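Local coordinates for protein PHOX (PDB 4A9V) that hydrolyses phosphate monoesters as an alkaline phosphatase, using a complex iron-calcium cofactor held within a beta-propeller, at residues E194-C199 and L267-H272; K214-S219 and I369-A374; N244-V249 and P261-A266. All blocks are in the same frame, centred on the assembly; numbering follows the deposited sequence.

How the interactions relate
Interactions 1 and 3 are buried, whereas interaction 2 lies further from the centre of the chain and is partly buried. Interaction 1 touches the diiron cofactor, and it lies between the other two. Its 267-272 segment continues directly from the 261-266 segment of interaction 3, and Phe270 N bonds to Gly247 O of the partner segment 244-249; toward interaction 2, Arg269 O receives Tyr216 OH and Arg269 NH1 reaches Ile369 O. The chemistry changes with place. Interaction 1 joins metal ligation to a buried ammonium, interaction 2 joins two helix ends through arginine and tyrosine, and interaction 3 pairs two inner strands of a mixed sheet at their ends, with a tryptophan packed against Thr265.

Interaction 1: E194-C199 and L267-H272; sequences ENFTDC and LGRFKH. With FEO (mu-oxo-diiron), chain S.
The mu-oxo-diiron site is the element to which this contact belongs, for Glu194 spans both metals with one carboxylate. Its CG is anti to the backbone N (chi1 -177°) and the chain runs on extended, so OE1 binds FE1 at 2.0 Å and OE2 binds FE2 at 2.1 Å. Glu90 and Cys179 share the first iron, with two waters; Glu273, Asp292 and Glu387 share the second. Behind this ligand, Lys271 passes its aliphatic chain over the Glu194 carbonyl, its CG 3.2 Å from Glu194 O. Every torsion beyond CG is anti, which carries NZ across the short 3-10 turn to Thr197 OG1, a hydrogen bond of 3.1 Å. NZ also gives a bond of 2.8 Å to a water that lies 2.8 Å from both Asn195 OD1 and Asp198 OD1, acceptors among which its protons must be shared, and NZ meets Tyr216 O and the carboxylate of Glu293. Elsewhere in the contact, Arg269 brings NH2 to the edge of the Phe196 ring, 3.6 Å from CZ, with the two planes 64° apart; its NH1 is spent on Ile369 O. An alanine in place of Lys271 would remove the ammonium and would probably leave Thr197, the water and Glu293 without their common partner. A long cation suits this buried spot behind the metal ligand, where Glu293 and the nearby Asp198 are likely to balance its charge.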
loop_
_atom_site.group_PDB
_atom_site.type_symbol
_atom_site.label_atom_id
_atom_site.label_comp_id
_atom_site.label_asym_id
_atom_site.label_seq_id
_atom_site.Cartn_x
_atom_site.Cartn_y
_atom_site.Cartn_z
ATOM N N GLU A 194 1.516 6.117 4.467
ATOM C CA GLU A 194 0.332 5.611 5.172
ATOM C C GLU A 194 0.389 5.994 6.661
ATOM O O GLU A 194 -0.046 7.079 7.022
ATOM C CB GLU A 194 0.166 4.093 4.961
ATOM C CG GLU A 194 -1.093 3.521 5.603
ATOM C CD GLU A 194 -1.097 2.011 5.661
ATOM O OE1 GLU A 194 -0.002 1.412 5.754
ATOM O OE2 GLU A 194 -2.200 1.434 5.694
ATOM N N ASN A 195 1.016 5.179 7.506
ATOM C CA ASN A 195 0.982 5.408 8.957
ATOM C C ASN A 195 2.079 6.362 9.428
ATOM O O ASN A 195 2.769 6.132 10.433
ATOM C CB ASN A 195 1.042 4.082 9.699
ATOM C CG ASN A 195 -0.235 3.289 9.537
ATOM O OD1 ASN A 195 -1.324 3.803 9.799
ATOM N ND2 ASN A 195 -0.126 2.084 9.006
ATOM N N PHE A 196 2.170 7.490 8.739
ATOM C CA PHE A 196 3.213 8.466 9.009
ATOM C C PHE A 196 3.090 9.062 10.407
ATOM O O PHE A 196 4.088 9.407 11.031
ATOM C CB PHE A 196 3.213 9.577 7.950
ATOM C CG PHE A 196 2.009 10.477 8.003
ATOM C CD1 PHE A 196 0.827 10.138 7.370
ATOM C CD2 PHE A 196 2.082 11.695 8.649
ATOM C CE1 PHE A 196 -0.274 10.973 7.438
ATOM C CE2 PHE A 196 0.985 12.528 8.724
ATOM C CZ PHE A 196 -0.193 12.178 8.107
ATOM N N THR A 197 1.861 9.191 10.893
ATOM C CA THR A 197 1.606 9.807 12.189
ATOM C C THR A 197 2.220 9.012 13.331
ATOM O O THR A 197 2.544 9.585 14.370
ATOM C CB THR A 197 0.095 9.961 12.439
ATOM O OG1 THR A 197 -0.544 8.697 12.247
ATOM C CG2 THR A 197 -0.515 10.966 11.482
ATOM N N ASP A 198 2.399 7.706 13.137
ATOM C CA ASP A 198 2.974 6.830 14.165
ATOM C C ASP A 198 4.345 7.327 14.609
ATOM O O ASP A 198 4.791 7.025 15.718
ATOM C CB ASP A 198 3.139 5.410 13.622
ATOM C CG ASP A 198 1.821 4.694 13.398
ATOM O OD1 ASP A 198 0.745 5.296 13.605
ATOM O OD2 ASP A 198 1.874 3.508 13.008
ATOM N N CYS A 199 5.049 7.985 13.692
ATOM C CA CYS A 199 6.454 8.336 13.868
ATOM C C CYS A 199 6.659 9.604 14.682
ATOM O O CYS A 199 7.792 9.948 14.999
ATOM C CB CYS A 199 7.105 8.500 12.499
ATOM S SG CYS A 199 7.080 7.001 11.509
ATOM N N LEU A 267 -3.301 15.429 -4.607
ATOM C CA LEU A 267 -3.924 14.132 -4.354
ATOM C C LEU A 267 -4.336 13.956 -2.888
ATOM O O LEU A 267 -4.952 12.950 -2.538
ATOM C CB LEU A 267 -3.002 12.988 -4.801
ATOM C CG LEU A 267 -3.039 12.633 -6.291
ATOM C CD1 LEU A 267 -2.651 13.805 -7.189
ATOM C CD2 LEU A 267 -2.139 11.435 -6.563
ATOM N N GLY A 268 -4.113 14.982 -2.067
ATOM C CA GLY A 268 -4.648 15.004 -0.709
ATOM C C GLY A 268 -3.753 14.331 0.320
ATOM O O GLY A 268 -2.908 13.497 -0.029
ATOM N N ARG A 269 -3.948 14.702 1.581
ATOM C CA ARG A 269 -3.176 14.162 2.695
ATOM C C ARG A 269 -4.063 13.271 3.554
ATOM O O ARG A 269 -5.122 13.701 4.021
ATOM C CB ARG A 269 -2.604 15.304 3.547
ATOM C CG ARG A 269 -1.914 14.835 4.813
ATOM C CD ARG A 269 -1.144 15.975 5.447
ATOM N NE ARG A 269 -0.743 15.684 6.818
ATOM C CZ ARG A 269 -1.503 15.890 7.888
ATOM N NH1 ARG A 269 -2.734 16.361 7.768
ATOM N NH2 ARG A 269 -1.047 15.555 9.083
ATOM N N PHE A 270 -3.635 12.027 3.734
ATOM C CA PHE A 270 -4.325 11.023 4.537
ATOM C C PHE A 270 -3.402 9.800 4.588
ATOM O O PHE A 270 -2.227 9.908 4.229
ATOM C CB PHE A 270 -5.764 10.714 4.025
ATOM C CG PHE A 270 -5.873 10.419 2.542
ATOM C CD1 PHE A 270 -5.766 9.120 2.068
ATOM C CD2 PHE A 270 -6.320 11.400 1.667
ATOM C CE1 PHE A 270 -6.008 8.827 0.739
ATOM C CE2 PHE A 270 -6.564 11.114 0.343
ATOM C CZ PHE A 270 -6.438 9.824 -0.116
ATOM N N LYS A 271 -3.870 8.697 5.160
ATOM C CA LYS A 271 -3.020 7.530 5.336
ATOM C C LYS A 271 -3.128 6.635 4.094
ATOM O O LYS A 271 -3.899 5.675 4.042
ATOM C CB LYS A 271 -3.352 6.820 6.649
ATOM C CG LYS A 271 -3.119 7.742 7.825
ATOM C CD LYS A 271 -3.270 7.095 9.187
ATOM C CE LYS A 271 -3.194 8.166 10.262
ATOM N NZ LYS A 271 -3.406 7.628 11.631
ATOM N N HIS A 272 -2.441 7.072 3.041
ATOM C CA HIS A 272 -2.578 6.477 1.715
ATOM C C HIS A 272 -2.101 5.047 1.698
ATOM O O HIS A 272 -0.947 4.782 2.032
ATOM C CB HIS A 272 -1.726 7.252 0.718
ATOM C CG HIS A 272 -2.234 8.630 0.404
ATOM N ND1 HIS A 272 -3.107 8.860 -0.602
ATOM C CD2 HIS A 272 -1.915 9.865 0.939
ATOM C CE1 HIS A 272 -3.343 10.175 -0.693
ATOM N NE2 HIS A 272 -2.622 10.792 0.246
HETATM FE FE1 FEO S . 0.561 -0.419 5.049
HETATM FE FE2 FEO S . -2.911 -0.432 5.160
HETATM O O FEO S . -1.185 -1.293 5.078
HETATM O O HOH W 1 -1.565 5.552 11.990
HETATM O O HOH W 2 1.236 -2.372 4.420
HETATM O O HOH W 3 0.516 -1.213 7.175
#

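Interaction 2: K214-S219 and I369-A374; sequences KRYGVS and IHARLA
Tyr216 and Arg372 form the first shell, meeting with ring and guanidinium tilted only 26° apart. Arg372 CD sits over the centre of the tyrosine ring, 3.9 Å from the centroid, in a CH-pi contact, while Tyr216 OH accepts from Arg372 N at 3.1 Å in an almost straight bond (174°). That N-H, two residues after the N-cap His370, lies in the first turn of helix 371-377 and has no acceptor within its own helix, so a side-chain hydroxyl can serve. From the same residue the extended side chain runs back across one face of the ring, and its NH1 reaches Arg215 O at 3.0 Å, lying in the carbonyl plane on a lone pair. This carbonyl belongs to the last turn of helix 211-216, which Gly217 closes with positive phi in a Schellman motif. Arg215 bends at chi2, so that one face of its guanidinium rests on Arg372 CB, 3.7 Å above the plane, and its NH1 comes within 3.7 Å of Leu373 CD2.

Outside the pair, Asp291 and Glu293 hold NE and NH2 of Arg372, and Glu296 holds NE of Arg215. The hydroxyl in turn donates a hydrogen bond to Arg269 O, a carbonyl that can only accept, which orients the hydroxyl proton. Two like-charged arginines, with Arg215 NE and Arg372 NH1 4.9 Å apart, are therefore tolerated probably because acids flank them, and the Arg372 cation, bonded to a carbonyl in the last turn of helix 211-216, is likely to interact favourably with the partial negative charge there.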
loop_
_atom_site.group_PDB
_atom_site.type_symbol
_atom_site.label_atom_id
_atom_site.label_comp_id
_atom_site.label_asym_id
_atom_site.label_seq_id
_atom_site.Cartn_x
_atom_site.Cartn_y
_atom_site.Cartn_z
ATOM N N LYS A 214 -5.716 15.736 15.881
ATOM C CA LYS A 214 -6.406 14.616 16.504
ATOM C C LYS A 214 -7.061 13.699 15.473
ATOM O O LYS A 214 -7.008 12.481 15.608
ATOM C CB LYS A 214 -7.440 15.121 17.509
ATOM C CG LYS A 214 -6.806 15.661 18.775
ATOM C CD LYS A 214 -7.837 16.093 19.792
ATOM C CE LYS A 214 -7.157 16.501 21.082
ATOM N NZ LYS A 214 -8.137 17.021 22.061
ATOM N N ARG A 215 -7.638 14.273 14.421
ATOM C CA ARG A 215 -8.311 13.464 13.410
ATOM C C ARG A 215 -7.319 12.556 12.680
ATOM O O ARG A 215 -7.690 11.482 12.201
ATOM C CB ARG A 215 -9.070 14.361 12.421
ATOM C CG ARG A 215 -9.660 13.635 11.221
ATOM C CD ARG A 215 -10.698 12.580 11.598
ATOM N NE ARG A 215 -11.274 11.928 10.419
ATOM C CZ ARG A 215 -12.241 12.452 9.672
ATOM N NH1 ARG A 215 -12.815 13.591 10.033
ATOM N NH2 ARG A 215 -12.669 11.814 8.595
ATOM N N TYR A 216 -6.069 12.994 12.571
ATOM C CA TYR A 216 -5.047 12.194 11.922
ATOM C C TYR A 216 -4.328 11.254 12.889
ATOM O O TYR A 216 -3.589 10.376 12.453
ATOM C CB TYR A 216 -4.071 13.095 11.162
ATOM C CG TYR A 216 -4.628 13.585 9.836
ATOM C CD1 TYR A 216 -5.649 14.525 9.783
ATOM C CD2 TYR A 216 -4.184 13.045 8.642
ATOM C CE1 TYR A 216 -6.189 14.925 8.571
ATOM C CE2 TYR A 216 -4.716 13.439 7.426
ATOM C CZ TYR A 216 -5.719 14.384 7.395
ATOM O OH TYR A 216 -6.296 14.786 6.213
ATOM N N GLY A 217 -4.613 11.368 14.183
ATOM C CA GLY A 217 -4.277 10.310 15.130
ATOM C C GLY A 217 -2.897 10.424 15.759
ATOM O O GLY A 217 -2.395 9.453 16.322
ATOM N N VAL A 218 -2.313 11.614 15.747
ATOM C CA VAL A 218 -1.021 11.817 16.404
ATOM C C VAL A 218 -1.160 11.716 17.921
ATOM O O VAL A 218 -2.212 12.032 18.471
ATOM C CB VAL A 218 -0.394 13.167 15.994
ATOM C CG1 VAL A 218 -1.186 14.332 16.556
ATOM C CG2 VAL A 218 1.071 13.242 16.383
ATOM N N SER A 219 -0.109 11.224 18.580
ATOM C CA SER A 219 -0.048 11.164 20.033
ATOM C C SER A 219 1.312 11.657 20.497
ATOM O O SER A 219 2.286 11.618 19.752
ATOM C CB SER A 219 -0.253 9.728 20.521
ATOM O OG SER A 219 0.890 8.935 20.237
ATOM N N ILE A 369 -4.548 19.490 2.764
ATOM C CA ILE A 369 -3.792 19.111 3.953
ATOM C C ILE A 369 -4.714 18.406 4.954
ATOM O O ILE A 369 -4.303 17.471 5.641
ATOM C CB ILE A 369 -3.115 20.351 4.576
ATOM C CG1 ILE A 369 -2.097 20.958 3.602
ATOM C CG2 ILE A 369 -2.441 19.997 5.893
ATOM C CD1 ILE A 369 -1.671 22.367 3.961
ATOM N N HIS A 370 -5.961 18.865 5.016
ATOM C CA HIS A 370 -6.967 18.320 5.920
ATOM C C HIS A 370 -8.079 17.649 5.156
ATOM O O HIS A 370 -9.255 17.748 5.513
ATOM C CB HIS A 370 -7.506 19.427 6.816
ATOM C CG HIS A 370 -6.460 20.007 7.720
ATOM N ND1 HIS A 370 -6.523 21.262 8.204
ATOM C CD2 HIS A 370 -5.313 19.434 8.259
ATOM C CE1 HIS A 370 -5.460 21.485 8.999
ATOM N NE2 HIS A 370 -4.717 20.369 9.024
ATOM N N ALA A 371 -7.704 16.826 4.183
ATOM C CA ALA A 371 -8.675 16.168 3.322
ATOM C C ALA A 371 -9.681 15.330 4.113
ATOM O O ALA A 371 -10.847 15.265 3.739
ATOM C CB ALA A 371 -7.966 15.322 2.289
ATOM N N ARG A 372 -9.243 14.676 5.189
ATOM C CA ARG A 372 -10.166 13.875 5.988
ATOM C C ARG A 372 -11.314 14.743 6.497
ATOM O O ARG A 372 -12.465 14.304 6.537
ATOM C CB ARG A 372 -9.442 13.249 7.180
ATOM C CG ARG A 372 -8.573 12.050 6.840
ATOM C CD ARG A 372 -8.011 11.411 8.098
ATOM N NE ARG A 372 -7.400 10.129 7.809
ATOM C CZ ARG A 372 -6.942 9.296 8.730
ATOM N NH1 ARG A 372 -6.920 9.642 10.013
ATOM N NH2 ARG A 372 -6.540 8.094 8.362
ATOM N N LEU A 373 -10.979 15.919 7.016
ATOM C CA LEU A 373 -11.976 16.818 7.578
ATOM C C LEU A 373 -12.911 17.329 6.494
ATOM O O LEU A 373 -14.105 17.462 6.713
ATOM C CB LEU A 373 -11.303 17.993 8.288
ATOM C CG LEU A 373 -10.601 17.614 9.588
ATOM C CD1 LEU A 373 -9.935 18.842 10.187
ATOM C CD2 LEU A 373 -11.583 17.019 10.585
ATOM N N ALA A 374 -12.363 17.648 5.327
ATOM C CA ALA A 374 -13.185 18.137 4.226
ATOM C C ALA A 374 -14.153 17.046 3.760
ATOM O O ALA A 374 -15.325 17.311 3.481
ATOM C CB ALA A 374 -12.303 18.607 3.077
#

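Interaction 3: N244-V249 and P261-A266; sequences NRHGWV and PVKRTA. With EDO (1,2-ethanediol), chain M.
Two flat groups, the Trp248 indole and the Arg264 guanidinium, frame this contact. Over one face of the indole stands Thr265, its CG2 3.6 Å from the centroid of the six-membered ring and 7° off the normal, a close CH-pi contact. At the indole edge NE1 bonds to Asn244 O at 2.9 Å, on a lone pair, which limits rotation of the ring. The guanidinium carries Val262 CG1 over its centre, 3.6 Å above the plane, and has a 1,2-ethanediol oxygen, probably from the crystallisation liquor, at its edge in a weak bond; Glu251 and Asp320 supply its salt bridges. Between these groups strands 249-252 and 262-264 pair antiparallel. Arg264 N donates to Val249 O at 2.8 Å, nearly straight at 176°, but in place of the return bond a water accepts from Val249 N at 2.9 Å and donates to Arg264 O at 2.8 Å. Lys263, bent at chi2, crosses the indole at about a right angle, its CD near Trp248 CD1, and gives NZ to Arg245 O at 3.0 Å. Glu193 answers its charge and with its other oxygen takes Trp248 N. Threonine suits its place because OG1 bonds to Ser152 O while the methyl is left to cover the ring. With polar ends bonded and apolar surfaces against flat faces, this inner part of the sheet can bury Arg245, Lys263 and Arg264, probably because each finds an acid.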
loop_
_atom_site.group_PDB
_atom_site.type_symbol
_atom_site.label_atom_id
_atom_site.label_comp_id
_atom_site.label_asym_id
_atom_site.label_seq_id
_atom_site.Cartn_x
_atom_site.Cartn_y
_atom_site.Cartn_z
ATOM N N ASN A 244 2.397 17.938 8.769
ATOM C CA ASN A 244 1.666 18.267 7.552
ATOM C C ASN A 244 2.431 17.931 6.280
ATOM O O ASN A 244 1.849 17.905 5.196
ATOM C CB ASN A 244 1.293 19.744 7.538
ATOM C CG ASN A 244 0.383 20.118 8.674
ATOM O OD1 ASN A 244 -0.412 19.305 9.133
ATOM N ND2 ASN A 244 0.510 21.347 9.153
ATOM N N ARG A 245 3.727 17.667 6.417
ATOM C CA ARG A 245 4.620 17.485 5.280
ATOM C C ARG A 245 4.808 15.999 4.940
ATOM O O ARG A 245 5.617 15.651 4.075
ATOM C CB ARG A 245 5.948 18.187 5.560
ATOM C CG ARG A 245 5.798 19.709 5.543
ATOM C CD ARG A 245 6.645 20.428 6.574
ATOM N NE ARG A 245 8.073 20.151 6.438
ATOM C CZ ARG A 245 8.869 20.745 5.559
ATOM N NH1 ARG A 245 8.394 21.676 4.746
ATOM N NH2 ARG A 245 10.147 20.405 5.495
ATOM N N HIS A 246 3.950 15.168 5.526
ATOM C CA HIS A 246 3.891 13.731 5.290
ATOM C C HIS A 246 2.443 13.312 5.261
ATOM O O HIS A 246 1.553 14.062 5.685
ATOM C CB HIS A 246 4.663 12.984 6.380
ATOM C CG HIS A 246 6.090 13.427 6.501
ATOM N ND1 HIS A 246 7.056 12.991 5.658
ATOM C CD2 HIS A 246 6.655 14.439 7.265
ATOM C CE1 HIS A 246 8.191 13.673 5.909
ATOM N NE2 HIS A 246 7.942 14.567 6.880
ATOM N N GLY A 247 2.188 12.130 4.703
ATOM C CA GLY A 247 0.831 11.690 4.389
ATOM C C GLY A 247 0.409 11.996 2.957
ATOM O O GLY A 247 -0.782 12.169 2.683
ATOM N N TRP A 248 1.375 11.991 2.041
ATOM C CA TRP A 248 1.138 12.340 0.639
ATOM C C TRP A 248 1.510 11.200 -0.272
ATOM O O TRP A 248 2.202 10.252 0.125
ATOM C CB TRP A 248 1.965 13.572 0.275
ATOM C CG TRP A 248 1.717 14.758 1.176
ATOM C CD1 TRP A 248 2.504 15.193 2.233
ATOM C CD2 TRP A 248 0.598 15.699 1.113
ATOM N NE1 TRP A 248 1.958 16.312 2.819
ATOM C CE2 TRP A 248 0.822 16.675 2.167
ATOM C CE3 TRP A 248 -0.517 15.835 0.296
ATOM C CZ2 TRP A 248 -0.011 17.763 2.340
ATOM C CZ3 TRP A 248 -1.377 16.911 0.510
ATOM C CH2 TRP A 248 -1.118 17.864 1.499
ATOM N N VAL A 249 1.030 11.284 -1.505
ATOM C CA VAL A 249 1.521 10.476 -2.607
ATOM C C VAL A 249 2.750 11.165 -3.190
ATOM O O VAL A 249 2.740 12.368 -3.445
ATOM C CB VAL A 249 0.437 10.319 -3.682
ATOM C CG1 VAL A 249 0.955 9.478 -4.837
ATOM C CG2 VAL A 249 -0.805 9.678 -3.083
ATOM N N PRO A 261 12.381 13.343 -5.961
ATOM C CA PRO A 261 10.969 12.976 -5.903
ATOM C C PRO A 261 10.104 14.110 -5.378
ATOM O O PRO A 261 10.585 15.013 -4.683
ATOM C CB PRO A 261 10.953 11.779 -4.943
ATOM C CG PRO A 261 12.350 11.236 -4.995
ATOM C CD PRO A 261 13.214 12.453 -5.137
ATOM N N VAL A 262 8.822 14.039 -5.729
ATOM C CA VAL A 262 7.899 15.150 -5.531
ATOM C C VAL A 262 6.644 14.679 -4.803
ATOM O O VAL A 262 5.934 13.790 -5.278
ATOM C CB VAL A 262 7.470 15.765 -6.874
ATOM C CG1 VAL A 262 6.585 16.978 -6.630
ATOM C CG2 VAL A 262 8.680 16.141 -7.716
ATOM N N LYS A 263 6.336 15.330 -3.683
ATOM C CA LYS A 263 5.073 15.101 -2.981
ATOM C C LYS A 263 3.951 15.849 -3.686
ATOM O O LYS A 263 4.009 17.069 -3.855
ATOM C CB LYS A 263 5.184 15.524 -1.520
ATOM C CG LYS A 263 6.363 14.872 -0.810
ATOM C CD LYS A 263 6.085 14.531 0.646
ATOM C CE LYS A 263 7.285 13.839 1.267
ATOM N NZ LYS A 263 7.030 13.362 2.655
ATOM N N ARG A 264 2.948 15.105 -4.136
ATOM C CA ARG A 264 1.910 15.636 -5.012
ATOM C C ARG A 264 0.681 16.018 -4.176
ATOM O O ARG A 264 -0.224 15.212 -3.961
ATOM C CB ARG A 264 1.550 14.607 -6.086
ATOM C CG ARG A 264 2.696 14.305 -7.038
ATOM C CD ARG A 264 3.081 15.519 -7.872
ATOM N NE ARG A 264 4.106 15.200 -8.860
ATOM C CZ ARG A 264 4.716 16.098 -9.626
ATOM N NH1 ARG A 264 4.358 17.373 -9.575
ATOM N NH2 ARG A 264 5.675 15.716 -10.447
ATOM N N THR A 265 0.657 17.253 -3.686
ATOM C CA THR A 265 -0.362 17.652 -2.724
ATOM C C THR A 265 -1.782 17.720 -3.301
ATOM O O THR A 265 -2.746 17.662 -2.539
ATOM C CB THR A 265 -0.017 18.958 -1.978
ATOM O OG1 THR A 265 0.013 20.065 -2.890
ATOM C CG2 THR A 265 1.317 18.833 -1.248
ATOM N N ALA A 266 -1.930 17.805 -4.623
ATOM C CA ALA A 266 -3.266 17.797 -5.213
ATOM C C ALA A 266 -4.020 16.499 -4.938
ATOM O O ALA A 266 -5.242 16.462 -5.050
ATOM C CB ALA A 266 -3.209 18.063 -6.710
HETATM C C1 EDO M . 9.024 12.391 -10.680
HETATM O O1 EDO M . 9.148 12.295 -12.104
HETATM C C2 EDO M . 7.968 13.436 -10.340
HETATM O O2 EDO M . 7.602 14.137 -11.536
HETATM O O HOH W 4 -0.950 13.274 -2.049
#